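Maltose operon transcriptional repressor (Staphylococcus aureus subsp. aureus Mu50, PDB 3HCW) probably represses transcription of the maltose operon as a LacI-like regulator, this C-terminal fragment supplying the two-lobed, periplasmic-binding-protein-like portion through which it pairs. Local coordinates at residues H125-E128 / Q129-E133; E234-S237 / P238-C242; I28-L31 / L32-E36; D58-Y61 / K62-Q66. All blocks are in the same frame, centred on the assembly; numbering follows the deposited sequence. Where two conformers were deposited one is given.

Along the chain the order is interaction 3, interaction 4, interaction 1, interaction 2. The first two lie on helices 25-39 and 53-65, packed on the parallel strands of the N-terminal lobe, with centres about 22 Å apart. Interactions 1 and 2 belong to the other lobe, with centres about 18 Å apart, and they touch where H125 CD2 packs on T241 CG2 at 3.9 Å. The longest separation, about 49 Å between centres, runs from interaction 1 to interaction 4. Interactions 2 and 3 both reach the second subunit, so each lobe contributes to the dimer, whereas interactions 1 and 4 are turned to local packing within one chain.

Interaction 1: residues H125-E128 / Q129-E133; sequences HVIE and QGVDE
H125 carries CG anti to its own backbone N (chi1 163°), which turns the imidazole toward Q129, one helical turn on; Q129 in turn holds CG beside its backbone N (chi1 -53°), and this puts that carbon over one face of the ring. It stands 4.1 Å above the ring plane, offset toward the rim, and it also lies 3.3 Å from H125 O. A bend at chi2 then lays the amide of Q129 beside the ring: the side chains cross obliquely, with the amide plane 25° from that of the imidazole. NE2 of H125 is tied to T285 OG1, which fixes the outer end of the ring.

The backbone records the end of the helix. The i to i+4 bonds of Q129 N to H125 O and of G130 N to V126 O are both weak, whereas G130 N reaches I127 O at 2.9 Å, an i to i+3 bond as in a 3-10 turn, with the donor well above the carbonyl plane. G130 then leaves helical geometry with positive phi, a conformation glycine adopts easily, and the chain turns back. That reversal points V131 at the helix: its CG2 sits 3.7 Å from I127 CA and 3.9 Å from I127 CG1, the two side chains crossing at about a right angle.

This corner closes helix 115-129 ahead of strand 133-139. I127 and V131 both pack on L162, V126 and I127 touch L134 of the strand that follows, and V126, Q129 and V131 meet M223 of strand 222-227.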
ATOM      1  N   HIS A 125     -17.742 -12.583  16.211  1.00 36.83           N
ATOM      2  CA  HIS A 125     -16.739 -13.628  15.952  1.00 42.23           C
ATOM      3  C   HIS A 125     -15.695 -13.775  17.056  1.00 44.02           C
ATOM      4  O   HIS A 125     -15.362 -14.912  17.450  1.00 37.24           O
ATOM      5  CB  HIS A 125     -16.044 -13.400  14.608  1.00 39.53           C
ATOM      6  CG  HIS A 125     -14.769 -14.168  14.455  1.00 36.99           C
ATOM      7  ND1 HIS A 125     -14.744 -15.525  14.214  1.00 39.01           N
ATOM      8  CD2 HIS A 125     -13.475 -13.774  14.523  1.00 33.13           C
ATOM      9  CE1 HIS A 125     -13.492 -15.933  14.135  1.00 35.79           C
ATOM     10  NE2 HIS A 125     -12.701 -14.891  14.323  1.00 42.26           N
ATOM     11  N   VAL A 126     -15.179 -12.644  17.552  1.00 36.28           N
ATOM     12  CA  VAL A 126     -14.189 -12.701  18.634  1.00 36.74           C
ATOM     13  C   VAL A 126     -14.805 -13.237  19.925  1.00 31.06           C
ATOM     14  O   VAL A 126     -14.151 -13.979  20.662  1.00 36.45           O
ATOM     15  CB  VAL A 126     -13.364 -11.379  18.840  1.00 40.74           C
ATOM     16  CG1 VAL A 126     -12.723 -10.948  17.541  1.00 46.38           C
ATOM     17  CG2 VAL A 126     -14.200 -10.250  19.407  1.00 37.76           C
ATOM     18  N   ILE A 127     -16.078 -12.911  20.153  1.00 40.75           N
ATOM     19  CA  ILE A 127     -16.820 -13.408  21.321  1.00 37.81           C
ATOM     20  C   ILE A 127     -17.033 -14.916  21.220  1.00 35.47           C
ATOM     21  O   ILE A 127     -16.879 -15.631  22.207  1.00 44.77           O
ATOM     22  CB  ILE A 127     -18.134 -12.618  21.529  1.00 32.45           C
ATOM     23  CG1 ILE A 127     -17.795 -11.170  21.919  1.00 35.73           C
ATOM     24  CG2 ILE A 127     -19.036 -13.286  22.566  1.00 28.38           C
ATOM     25  CD1 ILE A 127     -19.008 -10.281  22.213  1.00 36.75           C
ATOM     26  N   GLU A 128     -17.320 -15.388  20.006  1.00 38.05           N
ATOM     27  CA  GLU A 128     -17.458 -16.819  19.708  1.00 46.60           C
ATOM     28  C   GLU A 128     -16.195 -17.631  20.002  1.00 41.47           C
ATOM     29  O   GLU A 128     -16.284 -18.824  20.269  1.00 43.42           O
ATOM     30  CB  GLU A 128     -17.903 -17.046  18.259  1.00 42.61           C
ATOM     31  CG  GLU A 128     -19.356 -16.654  17.987  1.00 61.39           C
ATOM     32  CD  GLU A 128     -19.742 -16.715  16.508  1.00 61.68           C
ATOM     33  OE1 GLU A 128     -18.936 -16.298  15.647  1.00 81.42           O
ATOM     34  OE2 GLU A 128     -20.869 -17.164  16.206  1.00 72.19           O
ATOM     35  N   GLN A 129     -15.029 -16.984  19.962  1.00 43.20           N
ATOM     36  CA  GLN A 129     -13.769 -17.642  20.326  1.00 42.90           C
ATOM     37  C   GLN A 129     -13.578 -17.696  21.845  1.00 43.89           C
ATOM     38  O   GLN A 129     -12.800 -18.503  22.347  1.00 42.69           O
ATOM     39  CB  GLN A 129     -12.572 -16.946  19.674  1.00 41.59           C
ATOM     40  CG  GLN A 129     -12.678 -16.772  18.170  1.00 36.02           C
ATOM     41  CD  GLN A 129     -13.195 -18.010  17.470  1.00 39.22           C
ATOM     42  OE1 GLN A 129     -14.313 -18.017  16.959  1.00 40.41           O
ATOM     43  NE2 GLN A 129     -12.389 -19.065  17.449  1.00 54.44           N
ATOM     44  N   GLY A 130     -14.291 -16.830  22.564  1.00 44.70           N
ATOM     45  CA  GLY A 130     -14.232 -16.784  24.021  1.00 45.28           C
ATOM     46  C   GLY A 130     -13.397 -15.625  24.522  1.00 47.39           C
ATOM     47  O   GLY A 130     -12.174 -15.710  24.550  1.00 53.76           O
ATOM     48  N   VAL A 131     -14.056 -14.533  24.904  1.00 47.88           N
ATOM     49  CA  VAL A 131     -13.357 -13.380  25.475  1.00 53.02           C
ATOM     50  C   VAL A 131     -14.069 -12.841  26.698  1.00 52.35           C
ATOM     51  O   VAL A 131     -15.281 -12.993  26.842  1.00 62.14           O
ATOM     52  CB  VAL A 131     -13.185 -12.199  24.473  1.00 60.03           C
ATOM     53  CG1 VAL A 131     -12.021 -12.434  23.560  1.00 56.77           C
ATOM     54  CG2 VAL A 131     -14.455 -11.945  23.692  1.00 63.77           C
ATOM     55  N   ASP A 132     -13.308 -12.193  27.566  1.00 47.79           N
ATOM     56  CA  ASP A 132     -13.872 -11.565  28.743  1.00 53.90           C
ATOM     57  C   ASP A 132     -14.028 -10.068  28.529  1.00 52.48           C
ATOM     58  O   ASP A 132     -15.068  -9.502  28.857  1.00 54.68           O
ATOM     59  CB  ASP A 132     -13.007 -11.860  29.974  1.00 60.57           C
ATOM     60  CG  ASP A 132     -12.924 -13.352  30.284  1.00 68.60           C
ATOM     61  OD1 ASP A 132     -11.808 -13.910  30.227  1.00 72.83           O
ATOM     62  OD2 ASP A 132     -13.976 -13.971  30.568  1.00 72.48           O
ATOM     63  N   GLU A 133     -13.003  -9.446  27.952  1.00 49.25           N
ATOM     64  CA  GLU A 133     -12.945  -8.000  27.803  1.00 48.87           C
ATOM     65  C   GLU A 133     -12.568  -7.596  26.369  1.00 46.24           C
ATOM     66  O   GLU A 133     -11.758  -8.254  25.729  1.00 49.26           O
ATOM     67  CB  GLU A 133     -11.957  -7.426  28.823  1.00 57.65           C
ATOM     68  CG  GLU A 133     -12.255  -5.998  29.288  1.00 74.71           C
ATOM     69  CD  GLU A 133     -11.295  -4.959  28.716  1.00 91.57           C
ATOM     70  OE1 GLU A 133     -10.061  -5.142  28.843  1.00 97.01           O
ATOM     71  OE2 GLU A 133     -11.775  -3.947  28.158  1.00 91.24           O
TER

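Interaction 2: residues E234-S237 / P238-C242; sequences EIAS and PPQTC
Q240 meets A236 across the turn, and its side chain can be followed outward from CB. With CG beside the backbone N, the chain leaves CB so that CG lies 3.8 Å from A236 CB, an apolar contact. At chi2 (-72°) it bends, and CD carries the amide back toward P238. NE2 donates to P238 O at 2.8 Å; the N-H...O angle is 142°, and the donor is tilted 30° from the carbonyl plane. OE1 is hydrogen-bonded to H204 NE2 and T224 OG1.

The turn that leads into it contains a cis peptide bond before P238. CA of A236 and CA of P239 are only 4.8 Å apart, and the backbone angles of S237 and P238 come near those of a type VIb beta turn. A236 O approaches P239 N to 3.1 Å and P238 C to 3.0 Å, but the proline nitrogen has no hydrogen to give. On the outgoing arm of the turn, the P239 ring lays CB and CG each 3.5 Å from E234 O.

S209 OG of the second subunit bonds A236 O instead, and Y212 of that subunit packs on S237 and P238. The chemistry implies a reversal shaped by the two prolines and the cis bond rather than by a closing backbone hydrogen bond, with the Q240 amide holding P238 O on the outgoing arm.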
ATOM      1  N   GLU A 234      -3.226  -9.881   5.560  1.00 29.07           N
ATOM      2  CA  GLU A 234      -2.865 -11.257   5.241  1.00 35.31           C
ATOM      3  C   GLU A 234      -1.429 -11.617   5.649  1.00 34.74           C
ATOM      4  O   GLU A 234      -1.178 -12.711   6.137  1.00 32.89           O
ATOM      5  CB  GLU A 234      -3.051 -11.508   3.742  1.00 33.01           C
ATOM      6  CG  GLU A 234      -2.933 -12.981   3.349  1.00 43.13           C
ATOM      7  CD  GLU A 234      -3.212 -13.248   1.874  1.00 50.73           C
ATOM      8  OE1 GLU A 234      -2.643 -14.226   1.352  1.00 59.66           O
ATOM      9  OE2 GLU A 234      -3.994 -12.497   1.243  1.00 61.56           O
ATOM     10  N   ILE A 235      -0.488 -10.699   5.446  1.00 37.80           N
ATOM     11  CA  ILE A 235       0.912 -10.978   5.778  1.00 36.64           C
ATOM     12  C   ILE A 235       1.432 -10.118   6.938  1.00 33.60           C
ATOM     13  O   ILE A 235       2.638  -9.910   7.078  1.00 36.19           O
ATOM     14  CB  ILE A 235       1.856 -10.933   4.532  1.00 42.80           C
ATOM     15  CG1 ILE A 235       1.882  -9.533   3.901  1.00 30.93           C
ATOM     16  CG2 ILE A 235       1.435 -12.005   3.498  1.00 34.91           C
ATOM     17  CD1 ILE A 235       3.093  -9.273   3.028  1.00 33.39           C
ATOM     18  N   ALA A 236       0.509  -9.653   7.785  1.00 30.78           N
ATOM     19  CA  ALA A 236       0.861  -9.005   9.053  1.00 36.56           C
ATOM     20  C   ALA A 236       1.446 -10.035  10.015  1.00 36.13           C
ATOM     21  O   ALA A 236       1.407 -11.231   9.743  1.00 40.10           O
ATOM     22  CB  ALA A 236      -0.362  -8.338   9.672  1.00 30.74           C
ATOM     23  N   SER A 237       1.988  -9.559  11.132  1.00 27.92           N
ATOM     24  CA  SER A 237       2.559 -10.400  12.166  1.00 28.05           C
ATOM     25  C   SER A 237       1.676 -10.329  13.416  1.00 38.16           C
ATOM     26  O   SER A 237       1.745  -9.341  14.156  1.00 34.94           O
ATOM     27  CB  SER A 237       3.989  -9.941  12.508  1.00 25.79           C
ATOM     28  OG  SER A 237       4.857 -10.053  11.379  1.00 35.74           O
ATOM     29  N   PRO A 238       0.813 -11.352  13.641  1.00 32.26           N
ATOM     30  CA  PRO A 238       0.465 -12.519  12.804  1.00 24.99           C
ATOM     31  C   PRO A 238      -0.629 -12.174  11.777  1.00 37.09           C
ATOM     32  O   PRO A 238      -1.223 -11.100  11.878  1.00 28.04           O
ATOM     33  CB  PRO A 238      -0.098 -13.507  13.829  1.00 34.38           C
ATOM     34  CG  PRO A 238      -0.800 -12.628  14.812  1.00 32.52           C
ATOM     35  CD  PRO A 238       0.069 -11.367  14.915  1.00 30.32           C
ATOM     36  N   PRO A 239      -0.883 -13.059  10.774  1.00 31.57           N
ATOM     37  CA  PRO A 239      -1.998 -12.798   9.860  1.00 31.26           C
ATOM     38  C   PRO A 239      -3.285 -12.413  10.580  1.00 27.20           C
ATOM     39  O   PRO A 239      -3.647 -13.028  11.583  1.00 32.94           O
ATOM     40  CB  PRO A 239      -2.159 -14.127   9.135  1.00 29.24           C
ATOM     41  CG  PRO A 239      -0.745 -14.596   9.007  1.00 31.64           C
ATOM     42  CD  PRO A 239      -0.163 -14.285  10.380  1.00 31.35           C
ATOM     43  N   GLN A 240      -3.953 -11.385  10.070  1.00 29.97           N
ATOM     44  CA  GLN A 240      -5.060 -10.779  10.802  1.00 33.36           C
ATOM     45  C   GLN A 240      -6.441 -11.145  10.292  1.00 25.11           C
ATOM     46  O   GLN A 240      -6.712 -11.131   9.076  1.00 23.46           O
ATOM     47  CB  GLN A 240      -4.902  -9.259  10.853  1.00 24.49           C
ATOM     48  CG  GLN A 240      -3.643  -8.811  11.611  1.00 22.79           C
ATOM     49  CD  GLN A 240      -3.777  -9.013  13.094  1.00 30.26           C
ATOM     50  OE1 GLN A 240      -4.811  -8.695  13.672  1.00 31.34           O
ATOM     51  NE2 GLN A 240      -2.734  -9.543  13.726  1.00 32.63           N
ATOM     52  N   THR A 241      -7.301 -11.477  11.250  1.00 33.15           N
ATOM     53  CA  THR A 241      -8.724 -11.604  11.026  1.00 29.27           C
ATOM     54  C   THR A 241      -9.262 -10.212  10.726  1.00 34.44           C
ATOM     55  O   THR A 241      -8.941  -9.234  11.427  1.00 26.12           O
ATOM     56  CB  THR A 241      -9.392 -12.226  12.240  1.00 22.48           C
ATOM     57  OG1 THR A 241      -8.960 -13.590  12.360  1.00 34.72           O
ATOM     58  CG2 THR A 241     -10.894 -12.190  12.136  1.00 25.99           C
ATOM     59  N   CYS A 242     -10.050 -10.131   9.658  1.00 27.86           N
ATOM     60  CA  CYS A 242     -10.586  -8.850   9.232  0.60 41.13           C
ATOM     61  C   CYS A 242     -11.813  -8.948   8.361  1.00 36.58           C
ATOM     62  O   CYS A 242     -12.155 -10.007   7.818  1.00 33.22           O
ATOM     63  CB  CYS A 242      -9.523  -7.969   8.555  0.60 48.56           C
ATOM     64  SG  CYS A 242      -8.387  -8.840   7.517  0.60 65.22           S
TER

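Interaction 3: residues I28-L31 / L32-E36; sequences INVL and LGISE
Helix 25-39, which carries V30 and I34 one turn apart, belongs to the beta-alpha-beta crossover that joins the neighbouring parallel strands 9-13 and 44-47 of the N-terminal lobe, the Rossmann-like architecture of periplasmic-binding-protein relatives. Regular i to i+4 bonds define this stretch: L32 N to I28 O at 3.0 Å, G33 N to N29 O at 2.9 Å and I34 N to V30 O at 2.8 Å, the last nearly along the C=O axis. S35 N closes the next turn on L31 O at 2.8 Å. In one of the two modelled conformers of S35 its OG also donates to L31 O, from the opposite face of the carbonyl plane, a bond to be taken with caution.

The sides of the helix have different partners. L31 and I34 pack on L12 of strand 9-13 and, with V30, on L75, so this side faces the sheet. N29 looks to the dimer: its OD1 bonds R22 NH2 and its ND2 bonds E19 OE1, both of the second subunit, while I28 packs on I28 of that subunit. E36 reaches instead to R248 and Q252 of helix 247-263.

On the buried side V30 holds CG1 anti to its backbone N (chi1 172°), which sends this methyl forward along the helix to meet I34 CD1 at 3.7 Å; that same CD1 carbon lies 3.5 Å from V30 O.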
ATOM      1  N   ILE A  28      -6.443   3.176  -2.597  1.00 32.04           N
ATOM      2  CA  ILE A  28      -5.866   2.575  -3.817  1.00 41.27           C
ATOM      3  C   ILE A  28      -6.894   1.727  -4.574  1.00 31.36           C
ATOM      4  O   ILE A  28      -7.077   1.894  -5.777  1.00 35.09           O
ATOM      5  CB  ILE A  28      -4.579   1.775  -3.522  1.00 42.81           C
ATOM      6  CG1 ILE A  28      -3.485   2.730  -3.039  1.00 36.53           C
ATOM      7  CG2 ILE A  28      -4.104   1.004  -4.776  1.00 40.01           C
ATOM      8  CD1 ILE A  28      -2.556   2.109  -2.083  1.00 59.26           C
ATOM      9  N   ASN A  29      -7.609   0.867  -3.857  1.00 32.06           N
ATOM     10  CA  ASN A  29      -8.631   0.053  -4.495  1.00 33.37           C
ATOM     11  C   ASN A  29      -9.906   0.801  -4.887  1.00 32.98           C
ATOM     12  O   ASN A  29     -10.488   0.510  -5.931  1.00 34.94           O
ATOM     13  CB  ASN A  29      -8.919  -1.185  -3.657  1.00 36.52           C
ATOM     14  CG  ASN A  29      -7.731  -2.126  -3.602  1.00 38.79           C
ATOM     15  OD1 ASN A  29      -7.103  -2.388  -4.620  1.00 32.48           O
ATOM     16  ND2 ASN A  29      -7.411  -2.627  -2.415  1.00 33.91           N
ATOM     17  N   VAL A  30     -10.330   1.771  -4.077  1.00 31.60           N
ATOM     18  CA  VAL A  30     -11.524   2.562  -4.417  1.00 33.55           C
ATOM     19  C   VAL A  30     -11.273   3.373  -5.691  1.00 33.11           C
ATOM     20  O   VAL A  30     -12.064   3.294  -6.643  1.00 33.92           O
ATOM     21  CB  VAL A  30     -12.025   3.453  -3.241  1.00 30.93           C
ATOM     22  CG1 VAL A  30     -13.102   4.377  -3.699  1.00 37.93           C
ATOM     23  CG2 VAL A  30     -12.595   2.596  -2.127  1.00 36.74           C
ATOM     24  N   LEU A  31     -10.154   4.102  -5.720  1.00 40.55           N
ATOM     25  CA  LEU A  31      -9.734   4.858  -6.912  1.00 35.07           C
ATOM     26  C   LEU A  31      -9.525   3.980  -8.158  1.00 35.45           C
ATOM     27  O   LEU A  31      -9.931   4.371  -9.236  1.00 35.84           O
ATOM     28  CB  LEU A  31      -8.492   5.712  -6.629  1.00 38.44           C
ATOM     29  CG  LEU A  31      -8.595   6.820  -5.567  1.00 39.50           C
ATOM     30  CD1 LEU A  31      -7.216   7.424  -5.272  1.00 43.08           C
ATOM     31  CD2 LEU A  31      -9.576   7.903  -5.961  1.00 44.93           C
ATOM     32  N   LEU A  32      -8.910   2.804  -8.010  1.00 32.35           N
ATOM     33  CA  LEU A  32      -8.838   1.826  -9.116  1.00 32.29           C
ATOM     34  C   LEU A  32     -10.229   1.394  -9.611  1.00 38.61           C
ATOM     35  O   LEU A  32     -10.484   1.336 -10.823  1.00 43.74           O
ATOM     36  CB  LEU A  32      -8.018   0.592  -8.706  1.00 29.48           C
ATOM     37  CG  LEU A  32      -7.787  -0.509  -9.750  1.00 38.81           C
ATOM     38  CD1 LEU A  32      -6.846  -0.047 -10.853  1.00 47.69           C
ATOM     39  CD2 LEU A  32      -7.241  -1.758  -9.099  1.00 38.71           C
ATOM     40  N   GLY A  33     -11.121   1.098  -8.669  1.00 34.55           N
ATOM     41  CA  GLY A  33     -12.503   0.781  -8.986  1.00 26.68           C
ATOM     42  C   GLY A  33     -13.182   1.901  -9.758  1.00 36.36           C
ATOM     43  O   GLY A  33     -13.796   1.648 -10.801  1.00 34.94           O
ATOM     44  N   ILE A  34     -13.063   3.139  -9.265  1.00 27.27           N
ATOM     45  CA  ILE A  34     -13.649   4.283  -9.965  1.00 30.11           C
ATOM     46  C   ILE A  34     -13.052   4.482 -11.363  1.00 29.26           C
ATOM     47  O   ILE A  34     -13.787   4.585 -12.343  1.00 35.24           O
ATOM     48  CB  ILE A  34     -13.484   5.601  -9.179  1.00 35.03           C
ATOM     49  CG1 ILE A  34     -14.298   5.563  -7.892  1.00 26.91           C
ATOM     50  CG2 ILE A  34     -13.917   6.811 -10.056  1.00 26.87           C
ATOM     51  CD1 ILE A  34     -13.716   6.362  -6.786  1.00 23.04           C
ATOM     52  N   SER A  35     -11.724   4.501 -11.439  1.00 31.94           N
ATOM     53  CA  SER A  35     -11.028   4.891 -12.666  0.50 35.74           C
ATOM     54  C   SER A  35     -11.229   3.911 -13.816  1.00 37.23           C
ATOM     55  O   SER A  35     -11.499   4.333 -14.930  1.00 38.35           O
ATOM     56  CB  SER A  35      -9.538   5.119 -12.407  0.50 37.42           C
ATOM     57  OG  SER A  35      -8.952   3.973 -11.826  0.50 35.68           O
ATOM     58  N   GLU A  36     -11.113   2.612 -13.545  1.00 41.33           N
ATOM     59  CA  GLU A  36     -11.279   1.617 -14.604  1.00 45.36           C
ATOM     60  C   GLU A  36     -12.696   1.634 -15.194  1.00 47.58           C
ATOM     61  O   GLU A  36     -12.855   1.489 -16.398  1.00 56.98           O
ATOM     62  CB  GLU A  36     -10.845   0.213 -14.152  1.00 42.43           C
ATOM     63  CG  GLU A  36     -11.834  -0.559 -13.283  1.00 46.93           C
ATOM     64  CD  GLU A  36     -11.161  -1.618 -12.421  1.00 55.38           C
ATOM     65  OE1 GLU A  36     -11.605  -1.822 -11.268  1.00 56.90           O
ATOM     66  OE2 GLU A  36     -10.183  -2.239 -12.891  1.00 62.76           O
TER

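Interaction 4: residues D58-Y61 / K62-Q66; sequences DEVY and KMIKQ
Y61 and K65 lie side by side and point the same way. Y61 CE2 is 3.7 Å from K65 CG, and Y61 OH is equally 3.7 Å from K65 CE, so the lysine's aliphatic chain runs alongside the phenol, meeting the ring obliquely. The tyrosine reaches this place because CG is anti to its backbone N (chi1 -173°). Both residues also touch a crystal neighbour, which may have influenced their outer atoms.

The apolar pair of the contact faces inward: V60 CG1 and I64 CD1 approach to 4.0 Å, one turn apart. V60, M63 and I64 all pack on F72 of strand 71-74, and V60 and I64 share L87 of helix 82-89.

Backbone hydrogen bonds carry the regular helical repeat. K62 N bonds D58 O at 3.0 Å, I64 N bonds V60 O at 3.0 Å, and K65 N bonds Y61 O at 2.9 Å with an N-H...O angle of 174°. The bond from M63 N to E59 O is longer, 3.3 Å, and weak.

Among charged groups, E59 OE2 and K62 NZ stand 5.5 Å apart, too far for a salt bridge, though a mild attraction is plausible. The stronger partner of E59 is the backbone, since its OE1 accepts from V49 N, just past strand 44-47.

Helix 53-65, with its apolar inner side and charged outer one, is a crossover helix of a Rossmann-like lobe: the chain leaves strand 44-47 and, through this helix, crosses over strand 9-13 to reach strand 71-74, all three parallel.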
ATOM      1  N   ASP A  58     -10.267  25.207  -1.348  1.00 75.88           N
ATOM      2  CA  ASP A  58      -9.699  26.021  -2.416  1.00 78.24           C
ATOM      3  C   ASP A  58      -9.596  25.251  -3.726  1.00 72.14           C
ATOM      4  O   ASP A  58     -10.079  25.720  -4.758  1.00 74.00           O
ATOM      5  CB  ASP A  58      -8.330  26.581  -2.007  1.00 80.58           C
ATOM      6  CG  ASP A  58      -8.439  27.730  -1.017  1.00 80.53           C
ATOM      7  OD1 ASP A  58      -9.539  28.311  -0.883  1.00 69.42           O
ATOM      8  OD2 ASP A  58      -7.420  28.053  -0.370  1.00 89.03           O
ATOM      9  N   GLU A  59      -8.999  24.061  -3.673  1.00 64.84           N
ATOM     10  CA  GLU A  59      -8.700  23.306  -4.888  1.00 57.70           C
ATOM     11  C   GLU A  59      -9.911  22.646  -5.552  1.00 61.84           C
ATOM     12  O   GLU A  59      -9.902  22.423  -6.765  1.00 66.02           O
ATOM     13  CB  GLU A  59      -7.537  22.326  -4.676  1.00 55.68           C
ATOM     14  CG  GLU A  59      -7.877  20.899  -4.322  1.00 53.63           C
ATOM     15  CD  GLU A  59      -6.942  19.923  -5.013  1.00 60.22           C
ATOM     16  OE1 GLU A  59      -6.239  19.153  -4.328  1.00 51.14           O
ATOM     17  OE2 GLU A  59      -6.894  19.941  -6.256  1.00 69.62           O
ATOM     18  N   VAL A  60     -10.951  22.352  -4.774  1.00 59.39           N
ATOM     19  CA  VAL A  60     -12.201  21.860  -5.347  1.00 52.80           C
ATOM     20  C   VAL A  60     -12.957  23.025  -5.982  1.00 57.96           C
ATOM     21  O   VAL A  60     -13.520  22.873  -7.066  1.00 63.46           O
ATOM     22  CB  VAL A  60     -13.069  21.092  -4.318  1.00 53.52           C
ATOM     23  CG1 VAL A  60     -14.506  20.902  -4.828  1.00 45.56           C
ATOM     24  CG2 VAL A  60     -12.432  19.738  -3.992  1.00 43.05           C
ATOM     25  N   TYR A  61     -12.935  24.189  -5.328  1.00 59.12           N
ATOM     26  CA  TYR A  61     -13.563  25.398  -5.881  1.00 61.41           C
ATOM     27  C   TYR A  61     -12.932  25.829  -7.207  1.00 55.40           C
ATOM     28  O   TYR A  61     -13.636  26.306  -8.099  1.00 57.87           O
ATOM     29  CB  TYR A  61     -13.549  26.564  -4.886  1.00 60.85           C
ATOM     30  CG  TYR A  61     -14.331  27.769  -5.362  1.00 59.81           C
ATOM     31  CD1 TYR A  61     -15.724  27.771  -5.342  1.00 65.95           C
ATOM     32  CD2 TYR A  61     -13.676  28.903  -5.847  1.00 63.56           C
ATOM     33  CE1 TYR A  61     -16.449  28.872  -5.786  1.00 67.50           C
ATOM     34  CE2 TYR A  61     -14.390  30.003  -6.295  1.00 61.20           C
ATOM     35  CZ  TYR A  61     -15.776  29.985  -6.259  1.00 69.64           C
ATOM     36  OH  TYR A  61     -16.491  31.078  -6.699  1.00 69.07           O
ATOM     37  N   LYS A  62     -11.614  25.658  -7.315  1.00 56.21           N
ATOM     38  CA  LYS A  62     -10.890  25.875  -8.565  1.00 59.54           C
ATOM     39  C   LYS A  62     -11.448  24.968  -9.661  1.00 59.37           C
ATOM     40  O   LYS A  62     -11.789  25.455 -10.738  1.00 59.17           O
ATOM     41  CB  LYS A  62      -9.386  25.652  -8.374  1.00 58.22           C
ATOM     42  CG  LYS A  62      -8.524  26.045  -9.580  1.00 55.68           C
ATOM     43  CD  LYS A  62      -7.078  26.372  -9.179  1.00 55.87           C
ATOM     44  CE  LYS A  62      -6.321  25.160  -8.636  1.00 77.40           C
ATOM     45  NZ  LYS A  62      -5.980  24.167  -9.696  1.00 79.07           N
ATOM     46  N   MET A  63     -11.581  23.672  -9.363  1.00 55.85           N
ATOM     47  CA  MET A  63     -12.208  22.705 -10.281  1.00 53.75           C
ATOM     48  C   MET A  63     -13.643  23.067 -10.711  1.00 50.36           C
ATOM     49  O   MET A  63     -14.035  22.770 -11.842  1.00 55.69           O
ATOM     50  CB  MET A  63     -12.163  21.288  -9.702  1.00 51.66           C
ATOM     51  CG  MET A  63     -10.755  20.737  -9.515  1.00 53.66           C
ATOM     52  SD  MET A  63     -10.650  19.357  -8.353  1.00 50.17           S
ATOM     53  CE  MET A  63     -11.155  17.999  -9.400  1.00 55.87           C
ATOM     54  N   ILE A  64     -14.414  23.704  -9.823  1.00 50.19           N
ATOM     55  CA  ILE A  64     -15.761  24.188 -10.175  1.00 56.86           C
ATOM     56  C   ILE A  64     -15.666  25.371 -11.136  1.00 64.57           C
ATOM     57  O   ILE A  64     -16.199  25.326 -12.251  1.00 59.95           O
ATOM     58  CB  ILE A  64     -16.615  24.701  -8.955  1.00 59.67           C
ATOM     59  CG1 ILE A  64     -16.426  23.875  -7.669  1.00 70.10           C
ATOM     60  CG2 ILE A  64     -18.099  24.856  -9.353  1.00 47.64           C
ATOM     61  CD1 ILE A  64     -16.854  22.436  -7.718  1.00 64.12           C
ATOM     62  N   LYS A  65     -14.988  26.419 -10.665  1.00 65.91           N
ATOM     63  CA  LYS A  65     -14.904  27.715 -11.337  1.00 70.60           C
ATOM     64  C   LYS A  65     -14.216  27.663 -12.704  1.00 65.30           C
ATOM     65  O   LYS A  65     -14.686  28.284 -13.661  1.00 65.81           O
ATOM     66  CB  LYS A  65     -14.205  28.723 -10.425  1.00 71.74           C
ATOM     67  CG  LYS A  65     -15.086  29.853  -9.949  1.00 77.35           C
ATOM     68  CD  LYS A  65     -14.760  31.124 -10.718  1.00 86.20           C
ATOM     69  CE  LYS A  65     -15.318  32.350 -10.017  1.00 87.18           C
ATOM     70  NZ  LYS A  65     -14.426  33.530 -10.193  1.00 82.25           N
ATOM     71  N   GLN A  66     -13.123  26.905 -12.788  1.00 54.64           N
ATOM     72  CA  GLN A  66     -12.419  26.691 -14.048  1.00 51.90           C
ATOM     73  C   GLN A  66     -13.086  25.630 -14.925  1.00 54.77           C
ATOM     74  O   GLN A  66     -12.532  25.246 -15.953  1.00 59.81           O
ATOM     75  CB  GLN A  66     -10.962  26.308 -13.794  1.00 51.10           C
ATOM     76  CG  GLN A  66     -10.041  27.465 -13.477  1.00 58.57           C
ATOM     77  CD  GLN A  66      -8.576  27.062 -13.468  1.00 58.13           C
ATOM     78  OE1 GLN A  66      -8.221  25.960 -13.052  1.00 57.42           O
ATOM     79  NE2 GLN A  66      -7.716  27.962 -13.929  1.00 75.45           N
TER